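PDB 3VV3: deseasin MCP-01 from Pseudoalteromonas sp., which cleaves proteins as a subtilisin-family serine protease, collagen among its substrates, through a catalytic domain that binds calcium ions. Local coordinates for residues A[39-45]-A[127-131]; A[166-172]-A[193-199]; A[173-179]-A[212-217]. All blocks are in the same frame, centred on the assembly; numbering follows the deposited sequence.

Contact 1: A[39-45]-A[127-131]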
ATOM      1  N   THR A  39       3.624  14.237 -27.141  1.00  8.32           N
ATOM      2  CA  THR A  39       4.315  13.801 -25.932  1.00  9.79           C
ATOM      3  C   THR A  39       4.012  14.737 -24.761  1.00 12.07           C
ATOM      4  O   THR A  39       4.629  14.644 -23.702  1.00 10.40           O
ATOM      5  CB  THR A  39       5.838  13.655 -26.134  1.00 14.86           C
ATOM      6  OG1 THR A  39       6.368  14.824 -26.776  1.00 15.13           O
ATOM      7  CG2 THR A  39       6.138  12.428 -26.987  1.00 12.80           C
ATOM      8  N   GLY A  40       3.056  15.642 -24.965  1.00  9.73           N
ATOM      9  CA  GLY A  40       2.531  16.453 -23.879  1.00  7.51           C
ATOM     10  C   GLY A  40       3.073  17.867 -23.851  1.00 13.88           C
ATOM     11  O   GLY A  40       4.020  18.198 -24.561  1.00 14.57           O
ATOM     12  N   SER A  41       2.474  18.707 -23.015  1.00  7.72           N
ATOM     13  CA  SER A  41       2.936  20.082 -22.888  1.00 10.17           C
ATOM     14  C   SER A  41       3.071  20.520 -21.438  1.00  9.82           C
ATOM     15  O   SER A  41       2.196  20.235 -20.619  1.00  8.04           O
ATOM     16  CB  SER A  41       1.979  21.026 -23.606  1.00 12.08           C
ATOM     17  OG  SER A  41       2.385  22.368 -23.407  1.00 12.08           O
ATOM     18  N   ARG A  42       4.154  21.238 -21.135  1.00 10.93           N
ATOM     19  CA  ARG A  42       4.318  21.860 -19.824  1.00 11.24           C
ATOM     20  C   ARG A  42       3.166  22.823 -19.534  1.00  7.39           C
ATOM     21  O   ARG A  42       2.925  23.181 -18.386  1.00  8.67           O
ATOM     22  CB  ARG A  42       5.652  22.614 -19.737  1.00 16.76           C
ATOM     23  CG  ARG A  42       6.871  21.741 -19.468  1.00 24.05           C
ATOM     24  CD  ARG A  42       7.138  21.616 -17.977  1.00 25.57           C
ATOM     25  NE  ARG A  42       7.094  22.906 -17.287  1.00 35.71           N
ATOM     26  CZ  ARG A  42       7.369  23.071 -15.993  1.00 25.14           C
ATOM     27  NH1 ARG A  42       7.723  22.029 -15.255  1.00 21.84           N
ATOM     28  NH2 ARG A  42       7.297  24.276 -15.435  1.00 29.25           N
ATOM     29  N   ASP A  43       2.465  23.259 -20.576  1.00  7.30           N
ATOM     30  CA  ASP A  43       1.337  24.167 -20.382  1.00  7.18           C
ATOM     31  C   ASP A  43       0.105  23.487 -19.794  1.00  8.09           C
ATOM     32  O   ASP A  43      -0.814  24.166 -19.328  1.00  9.29           O
ATOM     33  CB  ASP A  43       0.961  24.862 -21.685  1.00  7.98           C
ATOM     34  CG  ASP A  43       1.829  26.070 -21.960  1.00 10.79           C
ATOM     35  OD1 ASP A  43       2.540  26.523 -21.036  1.00 14.59           O
ATOM     36  OD2 ASP A  43       1.783  26.575 -23.090  1.00 14.47           O
ATOM     37  N   VAL A  44       0.088  22.156 -19.819  1.00  6.81           N
ATOM     38  CA  VAL A  44      -0.989  21.392 -19.189  1.00  6.38           C
ATOM     39  C   VAL A  44      -0.601  21.088 -17.748  1.00  8.32           C
ATOM     40  O   VAL A  44       0.470  20.550 -17.495  1.00  5.67           O
ATOM     41  CB  VAL A  44      -1.250  20.066 -19.945  1.00  6.83           C
ATOM     42  CG1 VAL A  44      -2.294  19.219 -19.211  1.00  5.82           C
ATOM     43  CG2 VAL A  44      -1.707  20.344 -21.366  1.00  8.31           C
ATOM     44  N   VAL A  45      -1.467  21.438 -16.802  1.00  5.69           N
ATOM     45  CA  VAL A  45      -1.132  21.291 -15.396  1.00  4.76           C
ATOM     46  C   VAL A  45      -1.991  20.200 -14.769  1.00  5.87           C
ATOM     47  O   VAL A  45      -3.200  20.176 -14.950  1.00  5.78           O
ATOM     48  CB  VAL A  45      -1.327  22.620 -14.638  1.00  4.52           C
ATOM     49  CG1 VAL A  45      -0.838  22.488 -13.206  1.00  5.56           C
ATOM     50  CG2 VAL A  45      -0.590  23.744 -15.363  1.00  5.13           C
ATOM     51  N   ASN A 127       2.920  11.407 -20.051  1.00  7.52           N
ATOM     52  CA  ASN A 127       3.451  12.639 -20.637  1.00  7.42           C
ATOM     53  C   ASN A 127       4.958  12.697 -20.480  1.00  9.00           C
ATOM     54  O   ASN A 127       5.478  12.427 -19.392  1.00  7.78           O
ATOM     55  CB  ASN A 127       2.853  13.877 -19.952  1.00  7.27           C
ATOM     56  CG  ASN A 127       1.346  13.917 -20.036  1.00  7.88           C
ATOM     57  OD1 ASN A 127       0.779  14.497 -20.959  1.00  8.24           O
ATOM     58  ND2 ASN A 127       0.687  13.285 -19.076  1.00  6.19           N
ATOM     59  N   HIS A 128       5.670  13.050 -21.554  1.00 10.06           N
ATOM     60  CA  HIS A 128       7.096  13.352 -21.440  1.00  8.66           C
ATOM     61  C   HIS A 128       7.268  14.729 -20.831  1.00  9.29           C
ATOM     62  O   HIS A 128       8.233  14.990 -20.115  1.00  8.38           O
ATOM     63  CB  HIS A 128       7.769  13.378 -22.810  1.00  9.50           C
ATOM     64  CG  HIS A 128       7.813  12.050 -23.486  1.00 12.31           C
ATOM     65  ND1 HIS A 128       8.753  11.739 -24.448  1.00 12.19           N
ATOM     66  CD2 HIS A 128       7.039  10.949 -23.342  1.00 10.52           C
ATOM     67  CE1 HIS A 128       8.549  10.503 -24.868  1.00 13.29           C
ATOM     68  NE2 HIS A 128       7.521  10.001 -24.211  1.00 11.03           N
ATOM     69  N   ASP A 129       6.329  15.612 -21.156  1.00  9.58           N
ATOM     70  CA  ASP A 129       6.338  16.990 -20.682  1.00 10.51           C
ATOM     71  C   ASP A 129       4.950  17.358 -20.168  1.00  6.87           C
ATOM     72  O   ASP A 129       3.951  17.106 -20.834  1.00  9.41           O
ATOM     73  CB  ASP A 129       6.732  17.932 -21.821  1.00 12.84           C
ATOM     74  CG  ASP A 129       8.102  17.611 -22.389  1.00 15.98           C
ATOM     75  OD1 ASP A 129       9.111  17.901 -21.714  1.00 19.18           O
ATOM     76  OD2 ASP A 129       8.163  17.054 -23.500  1.00 23.04           O
ATOM     77  N   VAL A 130       4.905  17.944 -18.977  1.00  9.92           N
ATOM     78  CA  VAL A 130       3.657  18.316 -18.324  1.00  8.02           C
ATOM     79  C   VAL A 130       4.069  19.101 -17.085  1.00  7.96           C
ATOM     80  O   VAL A 130       5.247  19.110 -16.732  1.00  9.38           O
ATOM     81  CB  VAL A 130       2.830  17.054 -17.938  1.00  8.25           C
ATOM     82  CG1 VAL A 130       3.540  16.256 -16.834  1.00  9.65           C
ATOM     83  CG2 VAL A 130       1.400  17.420 -17.527  1.00  8.83           C
ATOM     84  N   SER A 131       3.125  19.778 -16.432  1.00  5.35           N
ATOM     85  CA  SER A 131       3.426  20.454 -15.174  1.00  6.08           C
ATOM     86  C   SER A 131       2.631  19.801 -14.057  1.00  6.10           C
ATOM     87  O   SER A 131       1.413  19.700 -14.141  1.00  8.06           O
ATOM     88  CB  SER A 131       3.094  21.953 -15.241  1.00  7.14           C
ATOM     89  OG  SER A 131       3.954  22.628 -16.148  1.00  9.69           O
TER
HETATM   90  O   HOH W   1       6.274  17.172 -25.464  1.00 16.87           O
HETATM   91  O   HOH W   2       0.296  17.145 -21.577  1.00  9.24           O
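Ser131 and Arg42 meet at the point where 39-45 and 127-131 lead into adjacent parallel strands. The Ser131 hydroxyl donates to Arg42 O over a short 2.5 Å, in the carbonyl plane and on a lone pair. A chi1 of -67° sets OG beside the serine's own backbone N, turned toward the type I turn from Ser41 to Val44. The same OG also lies 3.3 Å from the plane of the Arg42 guanidinium, near its rim; the angle at NE is too poor for a bond, so this is a contact over the face. In Arg42 the bend at chi2 (-91°) brings CD to 3.4 Å from Val130 O, and a second bend at chi3 lays the guanidinium over Ser131 OG, with NH1 donating to Ala64 O. Replacing Arg42 by an alanine would probably leave Ala64 O without this donor and uncover Ser131 OG on its guanidinium side. Ser131 N donates to Val44 O at 3.0 Å and starts the pairing of Val45 with Ser131.

At the other end Thr39 CG2 sits over the centre of the His128 imidazole, 3.7 Å from the ring centroid and 9° off the normal, and Trp35 meets that ring edge-to-face. Thr39 O accepts two neighbouring amides, His128 N at 2.9 Å and Asp129 N at 3.2 Å. Thr39 OG1 instead gives its proton to a water that in turn donates to Gly40 O and Asp129 OD2. Between the two ends, a side chain on Gly40 would collide with Asp129 O.

Three main-chain carbonyls, of Thr39, Arg42 and Val44, therefore accept every direct hydrogen bond across the contact, and Ser131 OG is the one side-chain donor: register here rests chiefly on backbone polarity.

Contact 2: A[166-172]-A[193-199]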
ATOM      1  N   LEU A 166      -5.155  24.084 -15.218  1.00  6.09           N
ATOM      2  CA  LEU A 166      -5.233  22.859 -14.433  1.00  5.96           C
ATOM      3  C   LEU A 166      -6.634  22.266 -14.541  1.00  4.85           C
ATOM      4  O   LEU A 166      -7.588  22.808 -13.979  1.00  5.71           O
ATOM      5  CB  LEU A 166      -4.908  23.206 -12.976  1.00  5.28           C
ATOM      6  CG  LEU A 166      -4.738  22.095 -11.941  1.00  7.10           C
ATOM      7  CD1 LEU A 166      -4.178  22.723 -10.674  1.00  7.14           C
ATOM      8  CD2 LEU A 166      -6.064  21.403 -11.637  1.00  9.38           C
ATOM      9  N   ARG A 167      -6.764  21.156 -15.271  1.00  5.21           N
ATOM     10  CA  ARG A 167      -8.067  20.544 -15.506  1.00  5.57           C
ATOM     11  C   ARG A 167      -8.122  19.066 -15.151  1.00  4.52           C
ATOM     12  O   ARG A 167      -9.103  18.392 -15.463  1.00  6.10           O
ATOM     13  CB  ARG A 167      -8.503  20.742 -16.965  1.00  5.83           C
ATOM     14  CG  ARG A 167      -8.734  22.217 -17.315  1.00  6.35           C
ATOM     15  CD  ARG A 167      -9.453  22.345 -18.643  1.00  8.05           C
ATOM     16  NE  ARG A 167     -10.692  21.577 -18.631  1.00  6.47           N
ATOM     17  CZ  ARG A 167     -11.352  21.202 -19.720  1.00 10.58           C
ATOM     18  NH1 ARG A 167     -10.901  21.533 -20.927  1.00  7.76           N
ATOM     19  NH2 ARG A 167     -12.461  20.487 -19.600  1.00  7.35           N
ATOM     20  N   VAL A 168      -7.072  18.567 -14.497  1.00  4.52           N
ATOM     21  CA  VAL A 168      -7.019  17.157 -14.104  1.00  3.44           C
ATOM     22  C   VAL A 168      -6.470  17.024 -12.696  1.00  3.50           C
ATOM     23  O   VAL A 168      -5.427  17.599 -12.375  1.00  4.14           O
ATOM     24  CB  VAL A 168      -6.123  16.318 -15.046  1.00  5.30           C
ATOM     25  CG1 VAL A 168      -6.103  14.851 -14.577  1.00  3.76           C
ATOM     26  CG2 VAL A 168      -6.596  16.416 -16.500  1.00  7.48           C
ATOM     27  N   LEU A 169      -7.185  16.283 -11.852  1.00  3.75           N
ATOM     28  CA  LEU A 169      -6.708  15.955 -10.515  1.00  3.89           C
ATOM     29  C   LEU A 169      -6.552  14.453 -10.379  1.00  3.14           C
ATOM     30  O   LEU A 169      -7.443  13.682 -10.760  1.00  6.53           O
ATOM     31  CB  LEU A 169      -7.681  16.449  -9.442  1.00  5.00           C
ATOM     32  CG  LEU A 169      -7.815  17.959  -9.349  1.00  3.66           C
ATOM     33  CD1 LEU A 169      -8.892  18.305  -8.324  1.00  5.39           C
ATOM     34  CD2 LEU A 169      -6.461  18.564  -8.976  1.00  7.15           C
ATOM     35  N   ASN A 170      -5.413  14.046  -9.832  1.00  3.30           N
ATOM     36  CA  ASN A 170      -5.160  12.646  -9.540  1.00  4.56           C
ATOM     37  C   ASN A 170      -5.406  12.360  -8.065  1.00  4.69           C
ATOM     38  O   ASN A 170      -4.781  12.972  -7.186  1.00  4.53           O
ATOM     39  CB  ASN A 170      -3.724  12.288  -9.904  1.00  3.77           C
ATOM     40  CG  ASN A 170      -3.436  10.822  -9.709  1.00  4.00           C
ATOM     41  OD1 ASN A 170      -3.116  10.372  -8.605  1.00  9.54           O
ATOM     42  ND2 ASN A 170      -3.574  10.062 -10.772  1.00  2.15           N
ATOM     43  N   ASN A 171      -6.319  11.433  -7.792  1.00  4.54           N
ATOM     44  CA  ASN A 171      -6.679  11.091  -6.423  1.00  5.98           C
ATOM     45  C   ASN A 171      -6.500   9.609  -6.142  1.00  4.42           C
ATOM     46  O   ASN A 171      -7.466   8.839  -6.177  1.00  6.46           O
ATOM     47  CB  ASN A 171      -8.114  11.533  -6.136  1.00  4.58           C
ATOM     48  CG  ASN A 171      -8.311  13.012  -6.389  1.00  6.52           C
ATOM     49  OD1 ASN A 171      -8.703  13.427  -7.488  1.00 10.75           O
ATOM     50  ND2 ASN A 171      -7.998  13.820  -5.391  1.00  3.58           N
ATOM     51  N   SER A 172      -5.249   9.228  -5.898  1.00  5.12           N
ATOM     52  CA  SER A 172      -4.881   7.840  -5.605  1.00  6.90           C
ATOM     53  C   SER A 172      -4.975   7.582  -4.113  1.00  9.31           C
ATOM     54  O   SER A 172      -3.974   7.291  -3.447  1.00  8.64           O
ATOM     55  CB  SER A 172      -3.465   7.550  -6.101  1.00  3.89           C
ATOM     56  OG  SER A 172      -3.415   7.567  -7.521  1.00  5.90           O
ATOM     57  N   ASP A 193     -14.273  23.160 -14.386  1.00  5.49           N
ATOM     58  CA  ASP A 193     -13.879  22.326 -15.532  1.00  5.64           C
ATOM     59  C   ASP A 193     -12.712  21.393 -15.232  1.00  5.16           C
ATOM     60  O   ASP A 193     -11.825  21.198 -16.067  1.00  7.06           O
ATOM     61  CB  ASP A 193     -13.586  23.179 -16.773  1.00  7.19           C
ATOM     62  CG  ASP A 193     -14.770  24.058 -17.170  1.00  9.87           C
ATOM     63  OD1 ASP A 193     -15.912  23.557 -17.190  1.00  9.29           O
ATOM     64  OD2 ASP A 193     -14.550  25.255 -17.463  1.00  9.98           O
ATOM     65  N   ILE A 194     -12.741  20.795 -14.045  1.00  4.77           N
ATOM     66  CA  ILE A 194     -11.678  19.894 -13.613  1.00  3.81           C
ATOM     67  C   ILE A 194     -12.186  18.455 -13.561  1.00  5.21           C
ATOM     68  O   ILE A 194     -13.277  18.189 -13.061  1.00  6.89           O
ATOM     69  CB  ILE A 194     -11.146  20.312 -12.230  1.00  4.47           C
ATOM     70  CG1 ILE A 194     -10.561  21.726 -12.314  1.00  5.90           C
ATOM     71  CG2 ILE A 194     -10.092  19.313 -11.717  1.00  4.74           C
ATOM     72  CD1 ILE A 194     -10.128  22.300 -10.964  1.00  5.60           C
ATOM     73  N   LEU A 195     -11.383  17.542 -14.096  1.00  5.40           N
ATOM     74  CA  LEU A 195     -11.691  16.120 -14.074  1.00  6.09           C
ATOM     75  C   LEU A 195     -11.059  15.518 -12.828  1.00  4.21           C
ATOM     76  O   LEU A 195      -9.871  15.709 -12.585  1.00  5.21           O
ATOM     77  CB  LEU A 195     -11.101  15.454 -15.317  1.00  4.35           C
ATOM     78  CG  LEU A 195     -11.284  13.945 -15.475  1.00  5.77           C
ATOM     79  CD1 LEU A 195     -12.719  13.643 -15.874  1.00  6.42           C
ATOM     80  CD2 LEU A 195     -10.309  13.424 -16.528  1.00  6.52           C
ATOM     81  N   PHE A 196     -11.855  14.783 -12.051  1.00  4.23           N
ATOM     82  CA  PHE A 196     -11.436  14.259 -10.751  1.00  5.38           C
ATOM     83  C   PHE A 196     -11.252  12.760 -10.909  1.00  4.61           C
ATOM     84  O   PHE A 196     -12.226  12.010 -10.854  1.00  3.84           O
ATOM     85  CB  PHE A 196     -12.531  14.552  -9.702  1.00  5.47           C
ATOM     86  CG  PHE A 196     -12.137  14.236  -8.268  1.00  5.25           C
ATOM     87  CD1 PHE A 196     -12.206  12.938  -7.781  1.00  5.27           C
ATOM     88  CD2 PHE A 196     -11.731  15.251  -7.407  1.00  7.06           C
ATOM     89  CE1 PHE A 196     -11.859  12.653  -6.462  1.00  5.70           C
ATOM     90  CE2 PHE A 196     -11.377  14.975  -6.090  1.00  7.29           C
ATOM     91  CZ  PHE A 196     -11.441  13.677  -5.619  1.00  6.92           C
ATOM     92  N   VAL A 197     -10.012  12.326 -11.125  1.00  5.31           N
ATOM     93  CA  VAL A 197      -9.734  10.907 -11.339  1.00  3.91           C
ATOM     94  C   VAL A 197      -9.489  10.235  -9.993  1.00  5.34           C
ATOM     95  O   VAL A 197      -8.744  10.760  -9.170  1.00  4.72           O
ATOM     96  CB  VAL A 197      -8.509  10.715 -12.241  1.00  4.36           C
ATOM     97  CG1 VAL A 197      -8.409   9.264 -12.696  1.00  4.59           C
ATOM     98  CG2 VAL A 197      -8.599  11.652 -13.446  1.00  5.70           C
ATOM     99  N   ALA A 198     -10.117   9.084  -9.760  1.00  3.85           N
ATOM    100  CA  ALA A 198     -10.087   8.469  -8.432  1.00  6.27           C
ATOM    101  C   ALA A 198      -9.925   6.956  -8.512  1.00  6.89           C
ATOM    102  O   ALA A 198     -10.457   6.324  -9.416  1.00  8.39           O
ATOM    103  CB  ALA A 198     -11.363   8.815  -7.659  1.00  8.10           C
ATOM    104  N   ALA A 199      -9.201   6.392  -7.550  1.00  6.05           N
ATOM    105  CA  ALA A 199      -8.891   4.968  -7.530  1.00  5.12           C
ATOM    106  C   ALA A 199     -10.062   4.171  -6.973  1.00  5.03           C
ATOM    107  O   ALA A 199     -10.693   4.591  -6.001  1.00  5.88           O
ATOM    108  CB  ALA A 199      -7.666   4.730  -6.673  1.00  6.67           C
TER
HETATM  109  O   HOH W   3     -11.629  18.391 -17.410  1.00 13.06           O
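Asn171 and Phe196 stack across a pair of parallel strands, 166-171 and 195-199. The amide plane lies 12° from the ring plane, and Asn171 CG comes within 3.3 Å of Phe196 CZ, over one ring face. The phenyl group gets there because chi1 of -172° carries it away from its own backbone N and back over the neighbouring strand.

Arg167 works at the opposite end. Its NE donates almost straight to Asp193 O, 2.8 Å away at 168°, with the acceptor in the guanidinium plane; NH1 turns elsewhere, to Leu290 O. Asp193 closes helix 180-191 in a Schellman motif, so this bond ties the helix exit to the first strand.

Ile194 packs instead on Leu166 and Leu169: CG2 is 3.6 Å from Leu169 CG, and CG1 lies against Leu166 O, a buried carbonyl without a partner in the model. Backbone bonds such as Leu195 N to Arg167 O (2.8 Å) fix the parallel register.

The pair forms the two strands of a beta-alpha-beta crossover through helix 180-191, flanked in the sheet by strands 45-50 and 222-228. Leu169 and Phe196 face helix 146-161, whereas Asn170 faces helices 105-114 and 269-284.

Contact 3: A[173-179]-A[212-217]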
ATOM      1  N   TRP A 173      -6.187   7.723  -3.592  1.00  7.86           N
ATOM      2  CA  TRP A 173      -6.453   7.573  -2.172  1.00  7.32           C
ATOM      3  C   TRP A 173      -7.922   7.258  -1.982  1.00  7.11           C
ATOM      4  O   TRP A 173      -8.729   7.459  -2.887  1.00  8.15           O
ATOM      5  CB  TRP A 173      -6.075   8.842  -1.385  1.00  6.89           C
ATOM      6  CG  TRP A 173      -6.698  10.137  -1.888  1.00  7.09           C
ATOM      7  CD1 TRP A 173      -6.177  10.985  -2.828  1.00  9.55           C
ATOM      8  CD2 TRP A 173      -7.930  10.734  -1.453  1.00  7.93           C
ATOM      9  NE1 TRP A 173      -7.015  12.061  -3.013  1.00 10.98           N
ATOM     10  CE2 TRP A 173      -8.095  11.932  -2.180  1.00  9.37           C
ATOM     11  CE3 TRP A 173      -8.911  10.370  -0.525  1.00 10.95           C
ATOM     12  CZ2 TRP A 173      -9.204  12.762  -2.016  1.00 10.39           C
ATOM     13  CZ3 TRP A 173     -10.011  11.205  -0.356  1.00 10.95           C
ATOM     14  CH2 TRP A 173     -10.147  12.379  -1.101  1.00 10.15           C
ATOM     15  N   GLY A 174      -8.268   6.759  -0.804  1.00  9.09           N
ATOM     16  CA  GLY A 174      -9.658   6.503  -0.487  1.00  9.21           C
ATOM     17  C   GLY A 174      -9.823   6.186   0.983  1.00 10.08           C
ATOM     18  O   GLY A 174      -8.843   5.938   1.685  1.00  8.17           O
ATOM     19  N   GLY A 175     -11.066   6.212   1.448  1.00  8.10           N
ATOM     20  CA  GLY A 175     -11.365   5.868   2.822  1.00  8.13           C
ATOM     21  C   GLY A 175     -12.578   6.623   3.315  1.00  9.07           C
ATOM     22  O   GLY A 175     -12.945   7.662   2.759  1.00 11.46           O
ATOM     23  N   GLY A 176     -13.220   6.085   4.344  1.00  7.56           N
ATOM     24  CA  GLY A 176     -14.320   6.772   4.995  1.00  8.67           C
ATOM     25  C   GLY A 176     -15.635   6.604   4.269  1.00  9.87           C
ATOM     26  O   GLY A 176     -15.740   5.868   3.287  1.00 10.32           O
ATOM     27  N   GLY A 177     -16.654   7.289   4.775  1.00  9.93           N
ATOM     28  CA  GLY A 177     -17.962   7.222   4.165  1.00 12.71           C
ATOM     29  C   GLY A 177     -18.265   8.520   3.460  1.00  8.59           C
ATOM     30  O   GLY A 177     -17.399   9.385   3.329  1.00 10.15           O
ATOM     31  N   PHE A 178     -19.505   8.654   3.011  1.00 10.84           N
ATOM     32  CA  PHE A 178     -19.938   9.854   2.316  1.00  7.99           C
ATOM     33  C   PHE A 178     -19.746  11.121   3.149  1.00  9.08           C
ATOM     34  O   PHE A 178     -20.149  11.182   4.316  1.00 10.32           O
ATOM     35  CB  PHE A 178     -21.408   9.713   1.924  1.00 11.39           C
ATOM     36  CG  PHE A 178     -21.926  10.862   1.124  1.00  9.66           C
ATOM     37  CD1 PHE A 178     -22.398  12.002   1.754  1.00 12.28           C
ATOM     38  CD2 PHE A 178     -21.940  10.807  -0.264  1.00 10.25           C
ATOM     39  CE1 PHE A 178     -22.871  13.070   1.021  1.00 12.27           C
ATOM     40  CE2 PHE A 178     -22.416  11.876  -1.008  1.00 15.47           C
ATOM     41  CZ  PHE A 178     -22.881  13.009  -0.360  1.00 14.60           C
ATOM     42  N   SER A 179     -19.127  12.131   2.538  1.00  7.43           N
ATOM     43  CA  SER A 179     -19.001  13.457   3.136  1.00  8.82           C
ATOM     44  C   SER A 179     -19.632  14.489   2.216  1.00  9.36           C
ATOM     45  O   SER A 179     -19.245  14.612   1.058  1.00  6.79           O
ATOM     46  CB  SER A 179     -17.526  13.814   3.357  1.00  7.30           C
ATOM     47  OG  SER A 179     -17.366  15.217   3.515  1.00  6.15           O
ATOM     48  N   HIS A 212     -17.147   2.957  -1.888  1.00  9.60           N
ATOM     49  CA  HIS A 212     -15.787   3.343  -1.556  1.00 14.09           C
ATOM     50  C   HIS A 212     -15.671   4.798  -1.968  1.00  9.17           C
ATOM     51  O   HIS A 212     -16.099   5.162  -3.061  1.00  9.87           O
ATOM     52  CB  HIS A 212     -14.817   2.480  -2.369  1.00 11.27           C
ATOM     53  CG  HIS A 212     -13.391   2.944  -2.344  1.00 13.78           C
ATOM     54  ND1 HIS A 212     -12.865   3.791  -3.300  1.00 14.47           N
ATOM     55  CD2 HIS A 212     -12.365   2.634  -1.514  1.00 16.57           C
ATOM     56  CE1 HIS A 212     -11.587   4.005  -3.041  1.00 16.00           C
ATOM     57  NE2 HIS A 212     -11.256   3.310  -1.965  1.00 18.63           N
ATOM     58  N   TYR A 213     -15.111   5.635  -1.095  1.00  8.30           N
ATOM     59  CA  TYR A 213     -14.989   7.066  -1.383  1.00  6.89           C
ATOM     60  C   TYR A 213     -13.530   7.488  -1.500  1.00  5.74           C
ATOM     61  O   TYR A 213     -12.680   6.969  -0.781  1.00  8.00           O
ATOM     62  CB  TYR A 213     -15.748   7.884  -0.317  1.00  6.95           C
ATOM     63  CG  TYR A 213     -17.224   7.606  -0.408  1.00  7.28           C
ATOM     64  CD1 TYR A 213     -18.005   8.248  -1.365  1.00  7.35           C
ATOM     65  CD2 TYR A 213     -17.827   6.656   0.401  1.00  8.59           C
ATOM     66  CE1 TYR A 213     -19.344   7.980  -1.489  1.00  7.03           C
ATOM     67  CE2 TYR A 213     -19.180   6.377   0.282  1.00  9.34           C
ATOM     68  CZ  TYR A 213     -19.931   7.044  -0.669  1.00 12.79           C
ATOM     69  OH  TYR A 213     -21.281   6.790  -0.814  1.00 12.92           O
ATOM     70  N   PRO A 214     -13.231   8.452  -2.391  1.00  6.96           N
ATOM     71  CA  PRO A 214     -14.184   9.248  -3.179  1.00  6.71           C
ATOM     72  C   PRO A 214     -14.668   8.640  -4.500  1.00  8.58           C
ATOM     73  O   PRO A 214     -15.443   9.298  -5.192  1.00  8.68           O
ATOM     74  CB  PRO A 214     -13.395  10.532  -3.485  1.00  5.66           C
ATOM     75  CG  PRO A 214     -11.956  10.062  -3.533  1.00  7.65           C
ATOM     76  CD  PRO A 214     -11.867   9.011  -2.442  1.00  7.51           C
ATOM     77  N   SER A 215     -14.248   7.434  -4.859  1.00  7.25           N
ATOM     78  CA  SER A 215     -14.616   6.928  -6.188  1.00  7.72           C
ATOM     79  C   SER A 215     -16.129   6.753  -6.377  1.00  8.98           C
ATOM     80  O   SER A 215     -16.623   6.891  -7.493  1.00  9.84           O
ATOM     81  CB  SER A 215     -13.863   5.646  -6.543  1.00 12.48           C
ATOM     82  OG  SER A 215     -14.133   4.631  -5.610  1.00 11.00           O
ATOM     83  N   ASN A 216     -16.863   6.477  -5.298  1.00  7.60           N
ATOM     84  CA  ASN A 216     -18.318   6.315  -5.399  1.00  8.47           C
ATOM     85  C   ASN A 216     -19.124   7.622  -5.457  1.00 10.85           C
ATOM     86  O   ASN A 216     -20.344   7.577  -5.643  1.00 11.02           O
ATOM     87  CB  ASN A 216     -18.876   5.408  -4.283  1.00  8.80           C
ATOM     88  CG  ASN A 216     -18.926   3.937  -4.677  1.00  9.87           C
ATOM     89  OD1 ASN A 216     -17.895   3.291  -4.845  1.00 10.43           O
ATOM     90  ND2 ASN A 216     -20.138   3.400  -4.824  1.00 15.44           N
ATOM     91  N   TYR A 217     -18.479   8.778  -5.294  1.00  6.97           N
ATOM     92  CA  TYR A 217     -19.228  10.029  -5.435  1.00  7.68           C
ATOM     93  C   TYR A 217     -19.856  10.054  -6.821  1.00  9.47           C
ATOM     94  O   TYR A 217     -19.200   9.713  -7.801  1.00  8.76           O
ATOM     95  CB  TYR A 217     -18.350  11.263  -5.206  1.00  7.36           C
ATOM     96  CG  TYR A 217     -18.090  11.498  -3.740  1.00  5.58           C
ATOM     97  CD1 TYR A 217     -19.147  11.769  -2.870  1.00  7.52           C
ATOM     98  CD2 TYR A 217     -16.803  11.431  -3.218  1.00  4.45           C
ATOM     99  CE1 TYR A 217     -18.928  11.963  -1.517  1.00  9.22           C
ATOM    100  CE2 TYR A 217     -16.570  11.629  -1.867  1.00  7.62           C
ATOM    101  CZ  TYR A 217     -17.640  11.897  -1.021  1.00  8.82           C
ATOM    102  OH  TYR A 217     -17.422  12.088   0.324  1.00  9.53           O
TER
HETATM  103  O   HOH W   4     -14.347   4.366   1.381  1.00 11.04           O
HETATM  104  O   HOH W   5     -15.559  10.694   1.648  1.00  9.78           O
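Trp173 and Pro214 join two loops that follow the parallel strands 166-171 and 195-199 of the subtilisin-like alpha/beta fold; in subtilisins the corresponding loops line the S1 pocket, a role these segments probably share. The close-packed part begins with the indole. Its chi1 of 54° places CG between the backbone N and the carbonyl carbon, and the proline stands across one face of the six-membered ring, its CD and CG on the rim side, with CZ3 3.6 Å from Pro214 CD in a CH-pi contact. A cis peptide precedes Pro214, and Tyr213 O accepts Gly175 N at 2.9 Å. Packing around Gly174 is equally close: a CB there would stand 2.4 Å from His212 NE2, a clash, so the approach requires glycine. The Tyr213 ring completes this part, with Gly176 O at its edge, 3.6 Å from Tyr213 CD2, and Phe178 N over one face.

The other side is wetter: waters link Gly176 O to Tyr213 N and Gly177 O to Tyr217 OH. Gly176 also makes backbone hydrogen bonds to the second subunit, which packs Asp203 against His212. Phe178, although exposed, is not without neighbours: the edge of Tyr217 points toward its face, planes at 60° and CE1 of Tyr217 3.5 Å from CD2 of Phe178, while Tyr213 CE1 approaches the edge of the same phenyl ring.

Where the loop enters helix 180-191, Ser179 is the N-cap and its OG caps Leu182 N. Its own amide is taken by the tyrosine: Ser179 N donates to Tyr217 OH at 2.8 Å, with an N-H...O angle of 155°.

How the contacts relate
Contact 1 closes along the chain before the others open, whereas contacts 2 and 3 interleave: 166-172 runs into 173-179, and 193-199 precedes 212-217. All three are tied to one parallel sheet: contact 1 where strands 45-50 and 131-136 begin, contact 2 between its central strands, contact 3 in the loops that follow. Centres of contacts 1 and 2 are 15 Å apart, those of 2 and 3 14 Å; contacts 1 and 3, 29 Å apart, lie on opposite sides of the chain's centre. Asp50 of strand 45-50, His105 and Ser270 probably form the catalytic triad; Ser172 of contact 2 touches that group and Trp173 of contact 3 lies near it without touching, so both flank the probable active site.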